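Local coordinates for teichoic acid biosynthesis protein F (Staphylococcus epidermidis, PDB 3L7I) that belongs to the teichoic acid biosynthesis proteins and, in its modelled part, has the two Rossmann-like halves of a GT-B type enzyme, at residues Asp367-Ile372 / Tyr509-Val514; Gly361-Ser366 / Trp387-Asn391; Trp443-Leu448 / Tyr488-Phe493; Tyr373-Gln377 / Val397-Ala401; Tyr415-Trp421 / Leu431-Gln437. One frame throughout, in Å; residues are numbered along the deposited sequence.

Contact 1: residues Asp367-Ile372 / Tyr509-Val514; sequences DSPKYI and YPRNDV
Ser368 OG accepts a hydrogen bond from the backbone N of Arg511, at 3.0 Å and with a moderate bend (147° at the hydrogen). The bond ties the beginning of helix 367-379 to the chain that leaves strand 504-506, at one edge of the seven-stranded Rossmann-like sheet, and runs on to the second half of the GT-B fold. Asp367 stands beside it. Its OD2 makes a salt bridge with Arg511 NE at 3.0 Å, but the hydrogen bond within it is weak. The carboxylate and guanidinium planes are 76° apart. Asp367 OD1 takes the N-H of Ser368 instead. Arg511 NH2 has a further partner in Asp629, so two acids share the guanidinium, which probably favours its charge. Arg511 CG lies between its own N and carbonyl carbon (chi1 52°), and the chain bends twice more on its way to Asp367. Pro510 is the apolar wedge. Its CG lies 3.8 Å from Ile372 CG1, the two side chains running alongside each other. Tyr371 lies across Val514, roughly perpendicular to it, and its OH is hydrogen-bonded to Asp608. Val514 CG2 lies 4.0 Å from Tyr371 CE2.

Contact 2: residues Gly361-Ser366 / Trp387-Asn391; sequences GGKNYS and WSFKN
Tyr365 turns a ring edge toward the face of Trp387 in a T-shaped pair. The centroid of the Tyr365 ring is 4.8 Å from that of the Trp387 six-membered ring, and the planes stand at 68°. Tyr365 CD1 and CE1 do the touching; Tyr365 CE1 comes within 3.5 Å of Trp387 CZ2. The tyrosine reaches there because CG is anti to its backbone N (chi1 169°). Its OH is hydrogen-bonded to Glu374. Trp387 also meets Tyr373 edge-to-face. Phe389 presents its edge: Asn364 O lies near the ring plane, and Tyr365 CB is 3.9 Å from Phe389 CE1. Residues 361-366 belong to the loop between strand 354-358 and helix 367-379, in a beta-alpha-beta unit of the Rossmann-like sheet. They pass the end of the neighbouring parallel strand 384-389. Gly362 has positive phi and comes close with its backbone alone. Its O accepts from Lys390 N at 2.8 Å, and the CA of Phe389 makes a CA-H...O contact with Gly362 O at 3.3 Å. A water sits between strand and loop, 2.8 Å from both Asn364 O and Ser388 O. The side chain of Lys390 runs past Gly361, with Lys390 CE 3.8 Å from Gly361 O.

Contact 3: residues Trp443-Leu448 / Tyr488-Phe493; sequences WHGTPL and YSTEIF
Pro447 is the apolar centre, set against one side of helix 487-496. Its CG lies 3.7 Å from Phe493 CE1 and 4.2 Å from Ile492 CG2. The proline ring crosses Phe493 at a slant, whereas Pro447 and Ile492 run antiparallel past one another. The loop 443-448 follows strand 438-441 of the Rossmann-like sheet, and the helix follows the next strand, 481-484. The contact therefore packs a loop beyond one strand on the helix that follows its parallel neighbour. Trp443 extends the apolar patch. Its CD1 is 4.3 Å from Phe493 CZ, and the two rings meet obliquely, with planes at 76°. Both aromatic rings also touch Phe497. Within the loop, His444 CE1 lies over one face of Trp443. Farther out, Thr446 directs its CG2 to the edge of the Tyr488 ring, near the ring plane. The methyl is anti to the backbone N, which leaves OG1 on another side for a hydrogen bond with Asn486. Ser489 OG lies 3.6 Å from Thr446 OG1, and Pro447 CD lies beside the same serine oxygen. Leu448 points away from the helix; its side chain is about 5 Å from a bound sulfate ion. Tyr488 forms the polar edge. Its CG is anti to the backbone N (chi1 159°), which brings the ring edge to Thr446 and the hydroxyl to the carbonyl of Pro447. Its ring also meets Phe698 edge-to-face. Tyr488 OH donates to Pro447 O at 2.7 Å, with a C=O...O angle of 153°.

Contact 4: residues Tyr373-Gln377 / Val397-Ala401; sequences YEYMQ and VPGSA
Tyr373 comes first and carries its hydroxyl into the bend of loop 397-401. CG is anti to the backbone N (chi1 169°), and this directs the ring out from helix 367-379. The OH donates to Pro398 O at 2.7 Å, in the carbonyl plane and on a lone pair. Tyr373 OH in turn accepts from Ala401 N at 3.2 Å. Two apolar groups touch the ring obliquely: Val397 CG1 lies 3.9 Å from Tyr373 CE2, and Ala401 CB 3.8 Å from Tyr373 CZ. Gln377 CG of its own helix lies over one ring face. Glu374 is next. Its OE2 is 4.0 Å from Pro398 CG, but its strong partner is Tyr365 OH. One turn after Tyr373 comes Gln377, whose chain bends at chi2 to bring the amide to Ser400. Gln377 OE1 accepts from Ser400 N at 2.9 Å, with the donor 48° above the carbonyl plane. Gln377 NE2 donates to Ser400 OG at 3.1 Å, nearly in the amide plane. Loop 397-401 leads from strand 384-389 into strand 402-405, the outermost strand at that end of the Rossmann-like sheet. Gly399 puts only backbone beside Gln377 and Tyr373. The chemistry implies a loop pinned mainly through its backbone: one hydroxyl acts as donor and acceptor at once, and one amide uses both ends on the same serine, which fixes its rotation.

Contact 5: residues Tyr415-Trp421 / Leu431-Gln437; sequences YSEASHW and LNKKENQ
Gln437 reaches the C-terminal end of helix 409-417 and uses both hydrogens of its amide there. Gln437 NE2 donates to Tyr415 O at 2.8 Å and to Ala418 O at 2.7 Å, each close to the amide plane. The side chain gets there with CG anti to the carbonyl carbon and an extended chain beyond it (chi2 170°). Gln437 OE1 accepts from Lys434 N at 3.1 Å, on a lone pair. The amide flip is thus settled by acceptors at one end and a donor at the other. Lys434 runs straight as far as CE and turns at chi4 (83°). That turn brings Lys434 NZ to Ser416 O at 3.0 Å, in the carbonyl plane on a lone pair. NZ also forms a salt bridge with Asp345. A positive charge at a helix C-terminus is probably favourable. A water takes a bond from Lys434 NZ at 2.8 Å and also lies by Tyr415 O and Asn432 O. Two aromatic rings take the apolar contacts, both CH-pi. Leu431 CD1 sits over the centre of the Tyr415 ring, 3.7 Å from its centroid. Lys433 lays CG over one face of Trp421, 3.6 Å from the six-membered ring centroid, while Tyr415 CD1 covers the opposite face. The Lys433 chain is bent at three torsions, and its NZ reaches Gln437 O as well as Asp480. Lys434 to Gln437 form a type I turn. The setting is a helix-to-strand junction of a Rossmann-like sheet, where helix 409-417 enters strand 418-423 beside the start of the parallel strand 438-441.

Contacts 1, 2, 3 and 5 are buried; contact 4 lies at the surface. Contacts 1 and 4 share helix 367-379, contact 1 using its beginning and contact 4 the residues that follow. Contacts 2 and 5 reach the same sheet but near different ends of its strands. Contact 2 touches contact 4 through Tyr365 and Glu374, while contact 1 meets contact 3 where Arg511 approaches His444 O. Chemistry follows place. Contact 1, facing the second half of the fold, has the salt bridge across its segments. Contact 2 joins an aromatic pair to a backbone bond, and contact 3 packs a proline on aromatic and aliphatic side chains. Contact 4 relies on neutral hydrogen bonds, and contact 5 combines them with lysine and CH-pi contacts.

Contact 1: residues Asp367-Ile372 / Tyr509-Val514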
# COMPACT_ATOMS: atom_id res chain seq x y z
N ASP A 367 25.05 21.44 34.04
CA ASP A 367 25.97 20.32 34.22
C ASP A 367 27.20 20.39 33.35
O ASP A 367 27.58 21.44 32.86
CB ASP A 367 25.28 18.96 34.04
CG ASP A 367 25.89 17.87 34.94
OD1 ASP A 367 26.57 16.96 34.39
OD2 ASP A 367 25.71 17.95 36.18
N SER A 368 27.82 19.24 33.15
CA SER A 368 29.08 19.15 32.45
C SER A 368 29.02 19.59 30.99
O SER A 368 29.99 20.15 30.48
CB SER A 368 29.63 17.74 32.58
OG SER A 368 30.40 17.62 33.75
N PRO A 369 27.90 19.32 30.30
CA PRO A 369 27.81 19.90 28.95
C PRO A 369 27.89 21.44 28.97
O PRO A 369 28.49 22.04 28.06
CB PRO A 369 26.42 19.46 28.48
CG PRO A 369 26.22 18.17 29.19
CD PRO A 369 26.82 18.36 30.56
N LYS A 370 27.31 22.05 30.00
CA LYS A 370 27.29 23.50 30.08
C LYS A 370 28.73 24.04 30.09
O LYS A 370 29.06 24.95 29.31
CB LYS A 370 26.49 23.98 31.30
CG LYS A 370 26.90 25.37 31.85
CD LYS A 370 25.87 25.95 32.82
CE LYS A 370 26.47 26.98 33.78
NZ LYS A 370 25.41 27.82 34.46
N TYR A 371 29.58 23.45 30.93
CA TYR A 371 30.96 23.90 31.07
C TYR A 371 31.84 23.56 29.86
O TYR A 371 32.73 24.33 29.51
CB TYR A 371 31.57 23.38 32.38
CG TYR A 371 30.94 24.05 33.58
CD1 TYR A 371 29.75 23.57 34.11
CD2 TYR A 371 31.52 25.17 34.16
CE1 TYR A 371 29.16 24.19 35.19
CE2 TYR A 371 30.94 25.79 35.24
CZ TYR A 371 29.76 25.29 35.75
OH TYR A 371 29.18 25.91 36.83
N ILE A 372 31.60 22.41 29.24
CA ILE A 372 32.32 22.08 28.02
C ILE A 372 32.02 23.19 27.02
O ILE A 372 32.94 23.72 26.38
CB ILE A 372 31.94 20.67 27.46
CG1 ILE A 372 32.42 19.57 28.42
CG2 ILE A 372 32.51 20.44 26.07
CD1 ILE A 372 31.94 18.16 28.06
N TYR A 509 34.96 15.65 36.30
CA TYR A 509 33.78 16.28 35.71
C TYR A 509 33.99 17.75 35.36
O TYR A 509 34.46 18.55 36.17
CB TYR A 509 32.57 16.12 36.63
CG TYR A 509 32.02 14.73 36.61
CD1 TYR A 509 31.67 14.14 35.41
CD2 TYR A 509 31.84 14.00 37.78
CE1 TYR A 509 31.17 12.87 35.34
CE2 TYR A 509 31.33 12.71 37.73
CZ TYR A 509 31.00 12.15 36.50
OH TYR A 509 30.49 10.87 36.37
N PRO A 510 33.65 18.11 34.12
CA PRO A 510 33.76 19.52 33.75
C PRO A 510 32.95 20.39 34.72
O PRO A 510 33.36 21.51 35.03
CB PRO A 510 33.15 19.54 32.35
CG PRO A 510 33.53 18.22 31.79
CD PRO A 510 33.40 17.25 32.95
N ARG A 511 31.83 19.85 35.19
CA ARG A 511 30.91 20.58 36.06
C ARG A 511 31.56 20.83 37.40
O ARG A 511 31.09 21.66 38.18
CB ARG A 511 29.66 19.74 36.30
CG ARG A 511 30.01 18.36 36.79
CD ARG A 511 29.20 17.95 37.98
NE ARG A 511 28.19 16.98 37.58
CZ ARG A 511 27.84 15.92 38.32
NH1 ARG A 511 26.91 15.08 37.87
NH2 ARG A 511 28.41 15.72 39.51
N ASN A 512 32.62 20.07 37.67
CA ASN A 512 33.35 20.17 38.93
C ASN A 512 34.49 21.18 38.87
O ASN A 512 35.01 21.58 39.91
CB ASN A 512 33.87 18.79 39.37
CG ASN A 512 32.79 17.90 39.99
OD1 ASN A 512 31.70 18.37 40.31
ND2 ASN A 512 33.10 16.61 40.15
N ASP A 513 34.84 21.61 37.66
CA ASP A 513 35.94 22.55 37.43
C ASP A 513 35.92 23.70 38.44
O ASP A 513 36.91 23.93 39.16
CB ASP A 513 35.90 23.12 36.00
CG ASP A 513 36.52 22.18 34.94
OD1 ASP A 513 37.11 21.13 35.32
OD2 ASP A 513 36.43 22.51 33.73
N VAL A 514 34.79 24.41 38.51
CA VAL A 514 34.62 25.54 39.43
C VAL A 514 34.97 25.22 40.89
O VAL A 514 35.39 26.11 41.63
CB VAL A 514 33.17 26.13 39.37
CG1 VAL A 514 33.07 27.29 38.41
CG2 VAL A 514 32.19 25.05 39.02

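Contact 2: residues Gly361-Ser366 / Trp387-Asn391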
# COMPACT_ATOMS: atom_id res chain seq x y z
N GLY A 361 18.68 15.14 29.15
CA GLY A 361 17.65 14.92 28.16
C GLY A 361 16.90 16.20 27.86
O GLY A 361 15.70 16.18 27.56
N GLY A 362 17.61 17.32 27.96
CA GLY A 362 17.08 18.58 27.48
C GLY A 362 16.21 19.31 28.48
O GLY A 362 15.39 20.14 28.10
N LYS A 363 16.40 19.04 29.77
CA LYS A 363 15.59 19.75 30.72
C LYS A 363 16.23 21.07 31.01
O LYS A 363 15.59 21.98 31.49
CB LYS A 363 15.39 18.95 32.01
CG LYS A 363 16.25 19.40 33.20
CD LYS A 363 15.65 18.95 34.54
CE LYS A 363 16.63 19.19 35.70
NZ LYS A 363 16.06 18.71 37.04
N ASN A 364 17.50 21.20 30.67
CA ASN A 364 18.32 22.24 31.26
C ASN A 364 19.40 22.73 30.39
O ASN A 364 19.86 22.03 29.49
CB ASN A 364 19.04 21.66 32.46
CG ASN A 364 18.36 21.97 33.73
OD1 ASN A 364 17.30 22.61 33.72
ND2 ASN A 364 18.93 21.53 34.84
N TYR A 365 19.86 23.93 30.69
CA TYR A 365 21.19 24.34 30.30
C TYR A 365 22.01 24.23 31.56
O TYR A 365 21.90 25.07 32.44
CB TYR A 365 21.18 25.76 29.76
CG TYR A 365 22.57 26.32 29.57
CD1 TYR A 365 23.39 25.86 28.55
CD2 TYR A 365 23.06 27.28 30.45
CE1 TYR A 365 24.68 26.36 28.39
CE2 TYR A 365 24.34 27.79 30.30
CZ TYR A 365 25.15 27.32 29.27
OH TYR A 365 26.42 27.85 29.13
N SER A 366 22.82 23.18 31.68
CA SER A 366 23.48 22.89 32.95
C SER A 366 24.53 21.78 32.87
O SER A 366 24.85 21.26 31.79
CB SER A 366 22.45 22.50 34.02
OG SER A 366 21.91 21.20 33.79
N TRP A 387 22.14 23.86 21.00
CA TRP A 387 21.60 23.24 22.23
C TRP A 387 20.18 22.66 22.04
O TRP A 387 19.32 23.28 21.41
CB TRP A 387 21.62 24.22 23.40
CG TRP A 387 22.92 24.20 24.18
CD1 TRP A 387 24.10 24.84 23.86
CD2 TRP A 387 23.17 23.50 25.40
NE1 TRP A 387 25.05 24.57 24.81
CE2 TRP A 387 24.51 23.75 25.76
CE3 TRP A 387 22.38 22.70 26.22
CZ2 TRP A 387 25.08 23.21 26.90
CZ3 TRP A 387 22.95 22.18 27.36
CH2 TRP A 387 24.29 22.43 27.69
N SER A 388 19.94 21.48 22.58
CA SER A 388 18.63 20.84 22.45
C SER A 388 17.92 20.89 23.79
O SER A 388 18.52 20.55 24.80
CB SER A 388 18.83 19.41 21.99
OG SER A 388 17.89 18.54 22.58
N PHE A 389 16.66 21.32 23.81
CA PHE A 389 15.85 21.44 25.05
C PHE A 389 14.44 20.88 24.84
O PHE A 389 14.03 20.70 23.70
CB PHE A 389 15.70 22.91 25.49
CG PHE A 389 17.01 23.61 25.72
CD1 PHE A 389 17.69 23.46 26.91
CD2 PHE A 389 17.58 24.38 24.73
CE1 PHE A 389 18.89 24.07 27.13
CE2 PHE A 389 18.79 25.00 24.94
CZ PHE A 389 19.45 24.84 26.15
N LYS A 390 13.70 20.61 25.91
CA LYS A 390 12.31 20.23 25.75
C LYS A 390 11.54 21.47 25.43
O LYS A 390 10.64 21.46 24.61
CB LYS A 390 11.74 19.60 27.01
CG LYS A 390 12.47 18.37 27.45
CD LYS A 390 11.64 17.62 28.47
CE LYS A 390 12.52 16.99 29.56
NZ LYS A 390 11.79 16.87 30.89
N ASN A 391 11.90 22.55 26.10
CA ASN A 391 11.22 23.83 25.94
C ASN A 391 12.20 24.98 25.81
O ASN A 391 12.46 25.67 26.78
CB ASN A 391 10.28 24.06 27.12
CG ASN A 391 9.16 23.04 27.17
OD1 ASN A 391 8.36 22.92 26.22
ND2 ASN A 391 9.09 22.28 28.27
O HOH W 1 19.89 20.36 27.28

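Contact 3: residues Trp443-Leu448 / Tyr488-Phe493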
# COMPACT_ATOMS: atom_id res chain seq x y z
N TRP A 443 28.42 11.37 31.37
CA TRP A 443 27.57 10.89 32.47
C TRP A 443 27.42 11.98 33.55
O TRP A 443 27.82 13.12 33.33
CB TRP A 443 28.05 9.55 33.05
CG TRP A 443 26.98 8.81 33.81
CD1 TRP A 443 26.99 8.49 35.12
CD2 TRP A 443 25.73 8.34 33.29
NE1 TRP A 443 25.83 7.84 35.46
CE2 TRP A 443 25.04 7.74 34.35
CE3 TRP A 443 25.13 8.37 32.02
CZ2 TRP A 443 23.78 7.17 34.20
CZ3 TRP A 443 23.87 7.80 31.87
CH2 TRP A 443 23.22 7.20 32.95
N HIS A 444 26.86 11.65 34.69
CA HIS A 444 26.55 12.70 35.65
C HIS A 444 26.83 12.26 37.09
O HIS A 444 26.00 12.47 37.97
CB HIS A 444 25.08 13.09 35.53
CG HIS A 444 24.17 11.91 35.52
ND1 HIS A 444 23.60 11.43 34.37
CD2 HIS A 444 23.80 11.07 36.51
CE1 HIS A 444 22.87 10.36 34.66
NE2 HIS A 444 22.99 10.12 35.95
N GLY A 445 27.97 11.65 37.34
CA GLY A 445 28.33 11.42 38.73
C GLY A 445 28.85 10.07 39.15
O GLY A 445 28.46 9.05 38.60
N THR A 446 29.72 10.08 40.15
CA THR A 446 30.27 8.87 40.72
C THR A 446 29.13 8.04 41.29
O THR A 446 28.36 8.55 42.11
CB THR A 446 31.27 9.16 41.87
OG1 THR A 446 32.45 9.79 41.35
CG2 THR A 446 31.65 7.87 42.56
N PRO A 447 29.02 6.77 40.88
CA PRO A 447 27.86 5.99 41.31
C PRO A 447 28.01 5.56 42.76
O PRO A 447 29.11 5.23 43.20
CB PRO A 447 27.88 4.76 40.40
CG PRO A 447 28.85 5.09 39.32
CD PRO A 447 29.86 6.01 39.93
N LEU A 448 26.90 5.61 43.49
CA LEU A 448 26.82 5.00 44.81
C LEU A 448 25.85 3.83 44.68
O LEU A 448 26.08 2.76 45.24
CB LEU A 448 26.30 6.01 45.82
CG LEU A 448 25.79 5.42 47.13
CD1 LEU A 448 26.94 5.24 48.08
CD2 LEU A 448 24.71 6.30 47.74
N TYR A 488 37.66 4.09 40.78
CA TYR A 488 36.46 3.42 41.27
C TYR A 488 35.30 3.53 40.29
O TYR A 488 34.61 2.56 40.03
CB TYR A 488 36.10 4.02 42.62
CG TYR A 488 34.68 3.87 43.10
CD1 TYR A 488 34.33 2.85 43.97
CD2 TYR A 488 33.70 4.80 42.75
CE1 TYR A 488 33.04 2.73 44.44
CE2 TYR A 488 32.42 4.69 43.22
CZ TYR A 488 32.09 3.66 44.06
OH TYR A 488 30.80 3.55 44.53
N SER A 489 35.09 4.72 39.74
CA SER A 489 34.09 4.88 38.70
C SER A 489 34.47 4.14 37.42
O SER A 489 33.65 3.47 36.82
CB SER A 489 33.81 6.36 38.42
OG SER A 489 32.88 6.88 39.36
N THR A 490 35.72 4.27 36.99
CA THR A 490 36.19 3.52 35.84
C THR A 490 35.92 2.03 35.99
O THR A 490 35.42 1.40 35.07
CB THR A 490 37.70 3.69 35.60
OG1 THR A 490 38.03 5.07 35.41
CG2 THR A 490 38.13 2.89 34.37
N GLU A 491 36.27 1.46 37.14
CA GLU A 491 36.18 0.02 37.31
C GLU A 491 34.71 -0.42 37.25
O GLU A 491 34.39 -1.46 36.66
CB GLU A 491 36.82 -0.41 38.63
CG GLU A 491 37.81 -1.56 38.48
CD GLU A 491 39.17 -1.13 37.90
OE1 GLU A 491 40.08 -0.80 38.69
OE2 GLU A 491 39.33 -1.15 36.65
N ILE A 492 33.85 0.39 37.85
CA ILE A 492 32.41 0.21 37.82
C ILE A 492 31.87 0.39 36.40
O ILE A 492 30.98 -0.33 35.99
CB ILE A 492 31.70 1.22 38.73
CG1 ILE A 492 31.96 0.89 40.20
CG2 ILE A 492 30.20 1.23 38.49
CD1 ILE A 492 31.55 2.00 41.13
N PHE A 493 32.40 1.35 35.66
CA PHE A 493 31.86 1.62 34.33
C PHE A 493 32.19 0.49 33.38
O PHE A 493 31.36 0.12 32.56
CB PHE A 493 32.34 2.95 33.75
CG PHE A 493 31.76 4.14 34.44
CD1 PHE A 493 30.62 4.02 35.20
CD2 PHE A 493 32.36 5.38 34.32
CE1 PHE A 493 30.10 5.11 35.83
CE2 PHE A 493 31.84 6.47 34.96
CZ PHE A 493 30.71 6.33 35.72

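Contact 4: residues Tyr373-Gln377 / Val397-Ala401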
# COMPACT_ATOMS: atom_id res chain seq x y z
N TYR A 373 30.75 23.58 26.95
CA TYR A 373 30.30 24.63 26.03
C TYR A 373 30.87 26.01 26.35
O TYR A 373 31.36 26.70 25.45
CB TYR A 373 28.77 24.71 26.00
CG TYR A 373 28.24 25.93 25.28
CD1 TYR A 373 28.37 26.06 23.90
CD2 TYR A 373 27.59 26.94 25.98
CE1 TYR A 373 27.87 27.17 23.24
CE2 TYR A 373 27.08 28.06 25.32
CZ TYR A 373 27.22 28.16 23.95
OH TYR A 373 26.72 29.26 23.29
N GLU A 374 30.82 26.41 27.61
CA GLU A 374 31.35 27.73 27.96
C GLU A 374 32.86 27.83 27.68
O GLU A 374 33.38 28.91 27.35
CB GLU A 374 30.98 28.11 29.39
CG GLU A 374 29.46 28.11 29.60
CD GLU A 374 29.00 28.81 30.87
OE1 GLU A 374 29.86 29.03 31.75
OE2 GLU A 374 27.78 29.12 30.98
N TYR A 375 33.56 26.71 27.79
CA TYR A 375 34.99 26.72 27.52
C TYR A 375 35.19 26.88 26.04
O TYR A 375 36.04 27.64 25.61
CB TYR A 375 35.66 25.44 27.99
CG TYR A 375 37.08 25.31 27.46
CD1 TYR A 375 38.17 25.79 28.19
CD2 TYR A 375 37.32 24.72 26.22
CE1 TYR A 375 39.46 25.68 27.70
CE2 TYR A 375 38.59 24.60 25.73
CZ TYR A 375 39.66 25.08 26.47
OH TYR A 375 40.93 24.95 25.95
N MET A 376 34.42 26.16 25.25
CA MET A 376 34.59 26.25 23.80
C MET A 376 34.18 27.61 23.23
O MET A 376 34.79 28.09 22.29
CB MET A 376 33.87 25.10 23.10
CG MET A 376 34.57 23.79 23.32
SD MET A 376 33.89 22.49 22.32
CE MET A 376 34.61 22.83 20.70
N GLN A 377 33.15 28.22 23.80
CA GLN A 377 32.78 29.57 23.43
C GLN A 377 33.97 30.54 23.52
O GLN A 377 34.19 31.37 22.63
CB GLN A 377 31.66 30.05 24.33
CG GLN A 377 30.30 29.57 23.89
CD GLN A 377 29.91 30.15 22.55
OE1 GLN A 377 29.61 31.35 22.45
NE2 GLN A 377 29.90 29.31 21.52
N VAL A 397 20.47 30.46 27.12
CA VAL A 397 21.83 30.04 26.80
C VAL A 397 22.71 31.24 26.43
O VAL A 397 22.35 32.01 25.54
CB VAL A 397 21.83 29.10 25.60
CG1 VAL A 397 23.25 28.60 25.31
CG2 VAL A 397 20.85 27.96 25.81
N PRO A 398 23.88 31.40 27.10
CA PRO A 398 24.78 32.50 26.72
C PRO A 398 25.54 32.12 25.46
O PRO A 398 25.65 30.92 25.17
CB PRO A 398 25.76 32.59 27.91
CG PRO A 398 25.38 31.49 28.87
CD PRO A 398 24.50 30.53 28.11
N GLY A 399 26.03 33.10 24.71
CA GLY A 399 26.94 32.81 23.61
C GLY A 399 26.28 32.64 22.25
O GLY A 399 25.14 33.06 22.04
N SER A 400 27.00 32.00 21.33
CA SER A 400 26.61 32.00 19.92
C SER A 400 25.70 30.85 19.51
O SER A 400 25.38 30.71 18.34
CB SER A 400 27.86 31.97 19.04
OG SER A 400 28.54 30.73 19.17
N ALA A 401 25.30 30.03 20.47
CA ALA A 401 24.55 28.82 20.14
C ALA A 401 23.13 29.15 19.69
O ALA A 401 22.54 30.14 20.14
CB ALA A 401 24.52 27.87 21.33

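Contact 5: residues Tyr415-Trp421 / Leu431-Gln437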
# COMPACT_ATOMS: atom_id res chain seq x y z
N TYR A 415 21.09 16.86 14.93
CA TYR A 415 21.69 15.57 15.23
C TYR A 415 22.25 14.81 14.00
O TYR A 415 23.25 14.09 14.10
CB TYR A 415 20.73 14.70 16.04
CG TYR A 415 20.81 15.07 17.48
CD1 TYR A 415 21.85 14.59 18.27
CD2 TYR A 415 19.89 15.93 18.05
CE1 TYR A 415 21.95 14.94 19.56
CE2 TYR A 415 19.98 16.29 19.33
CZ TYR A 415 21.01 15.79 20.09
OH TYR A 415 21.11 16.15 21.41
N SER A 416 21.59 14.96 12.86
CA SER A 416 22.13 14.44 11.62
C SER A 416 23.39 15.21 11.21
O SER A 416 24.36 14.61 10.73
CB SER A 416 21.09 14.56 10.52
OG SER A 416 21.61 14.05 9.30
N GLU A 417 23.37 16.52 11.39
CA GLU A 417 24.44 17.36 10.86
C GLU A 417 25.68 17.38 11.73
O GLU A 417 26.75 17.71 11.25
CB GLU A 417 23.96 18.79 10.62
CG GLU A 417 23.08 18.96 9.39
CD GLU A 417 22.70 20.41 9.13
OE1 GLU A 417 23.52 21.31 9.45
OE2 GLU A 417 21.59 20.66 8.59
N ALA A 418 25.55 17.03 13.00
CA ALA A 418 26.66 17.24 13.93
C ALA A 418 27.81 16.23 13.80
O ALA A 418 27.59 15.04 13.59
CB ALA A 418 26.16 17.30 15.36
N SER A 419 29.03 16.72 13.94
CA SER A 419 30.19 15.85 13.95
C SER A 419 30.42 15.35 15.36
O SER A 419 31.07 14.32 15.57
CB SER A 419 31.42 16.61 13.48
OG SER A 419 31.77 17.58 14.44
N HIS A 420 29.88 16.09 16.33
CA HIS A 420 30.01 15.75 17.74
C HIS A 420 28.74 15.93 18.58
O HIS A 420 28.14 17.02 18.58
CB HIS A 420 31.13 16.56 18.37
CG HIS A 420 32.49 16.07 17.99
ND1 HIS A 420 33.08 16.40 16.79
CD2 HIS A 420 33.36 15.27 18.64
CE1 HIS A 420 34.27 15.82 16.72
NE2 HIS A 420 34.46 15.13 17.84
N TRP A 421 28.36 14.85 19.28
CA TRP A 421 27.33 14.89 20.34
C TRP A 421 27.95 14.99 21.75
O TRP A 421 28.80 14.17 22.15
CB TRP A 421 26.43 13.65 20.31
CG TRP A 421 25.76 13.33 19.05
CD1 TRP A 421 25.75 14.08 17.91
CD2 TRP A 421 24.96 12.18 18.78
NE1 TRP A 421 25.01 13.44 16.94
CE2 TRP A 421 24.52 12.28 17.45
CE3 TRP A 421 24.60 11.06 19.53
CZ2 TRP A 421 23.72 11.31 16.86
CZ3 TRP A 421 23.81 10.10 18.95
CH2 TRP A 421 23.38 10.23 17.63
N LEU A 431 17.66 8.24 17.49
CA LEU A 431 18.71 9.06 16.88
C LEU A 431 19.82 8.16 16.33
O LEU A 431 20.13 7.12 16.91
CB LEU A 431 19.26 10.08 17.87
CG LEU A 431 18.31 11.27 18.01
CD1 LEU A 431 18.82 12.35 18.96
CD2 LEU A 431 18.07 11.85 16.64
N ASN A 432 20.41 8.55 15.20
CA ASN A 432 21.37 7.68 14.51
C ASN A 432 22.81 8.10 14.67
O ASN A 432 23.26 9.03 14.00
CB ASN A 432 21.06 7.65 13.01
CG ASN A 432 19.79 6.91 12.69
OD1 ASN A 432 19.52 5.83 13.26
ND2 ASN A 432 19.00 7.47 11.77
N LYS A 433 23.56 7.40 15.51
CA LYS A 433 24.96 7.77 15.70
C LYS A 433 25.85 7.09 14.67
O LYS A 433 26.18 5.90 14.81
CB LYS A 433 25.46 7.48 17.11
CG LYS A 433 26.51 8.48 17.52
CD LYS A 433 27.79 7.79 17.93
CE LYS A 433 28.40 6.93 16.84
NZ LYS A 433 29.88 7.01 16.86
N LYS A 434 26.23 7.82 13.63
CA LYS A 434 26.95 7.22 12.53
C LYS A 434 28.47 7.18 12.78
O LYS A 434 28.98 7.90 13.68
CB LYS A 434 26.65 7.97 11.25
CG LYS A 434 25.32 8.63 11.22
CD LYS A 434 25.29 9.57 10.03
CE LYS A 434 24.05 10.43 10.01
NZ LYS A 434 24.12 11.65 10.87
N GLU A 435 29.17 6.34 12.00
CA GLU A 435 30.62 6.16 12.05
C GLU A 435 31.29 7.52 11.96
O GLU A 435 32.35 7.78 12.52
CB GLU A 435 31.04 5.36 10.82
CG GLU A 435 32.05 4.26 11.07
CD GLU A 435 31.39 2.96 11.51
OE1 GLU A 435 30.42 2.52 10.83
OE2 GLU A 435 31.82 2.38 12.54
N ASN A 436 30.62 8.36 11.20
CA ASN A 436 31.00 9.70 10.88
C ASN A 436 31.10 10.62 12.09
O ASN A 436 31.88 11.57 12.10
CB ASN A 436 29.87 10.22 9.99
CG ASN A 436 30.36 11.12 8.91
OD1 ASN A 436 31.53 11.09 8.56
ND2 ASN A 436 29.47 11.94 8.37
N GLN A 437 30.29 10.34 13.12
CA GLN A 437 30.09 11.25 14.26
C GLN A 437 30.72 10.76 15.57
O GLN A 437 30.87 9.54 15.80
CB GLN A 437 28.58 11.50 14.46
CG GLN A 437 27.83 11.90 13.18
CD GLN A 437 26.31 11.90 13.32
OE1 GLN A 437 25.67 10.85 13.30
NE2 GLN A 437 25.72 13.09 13.41
O HOH W 2 22.24 11.32 12.96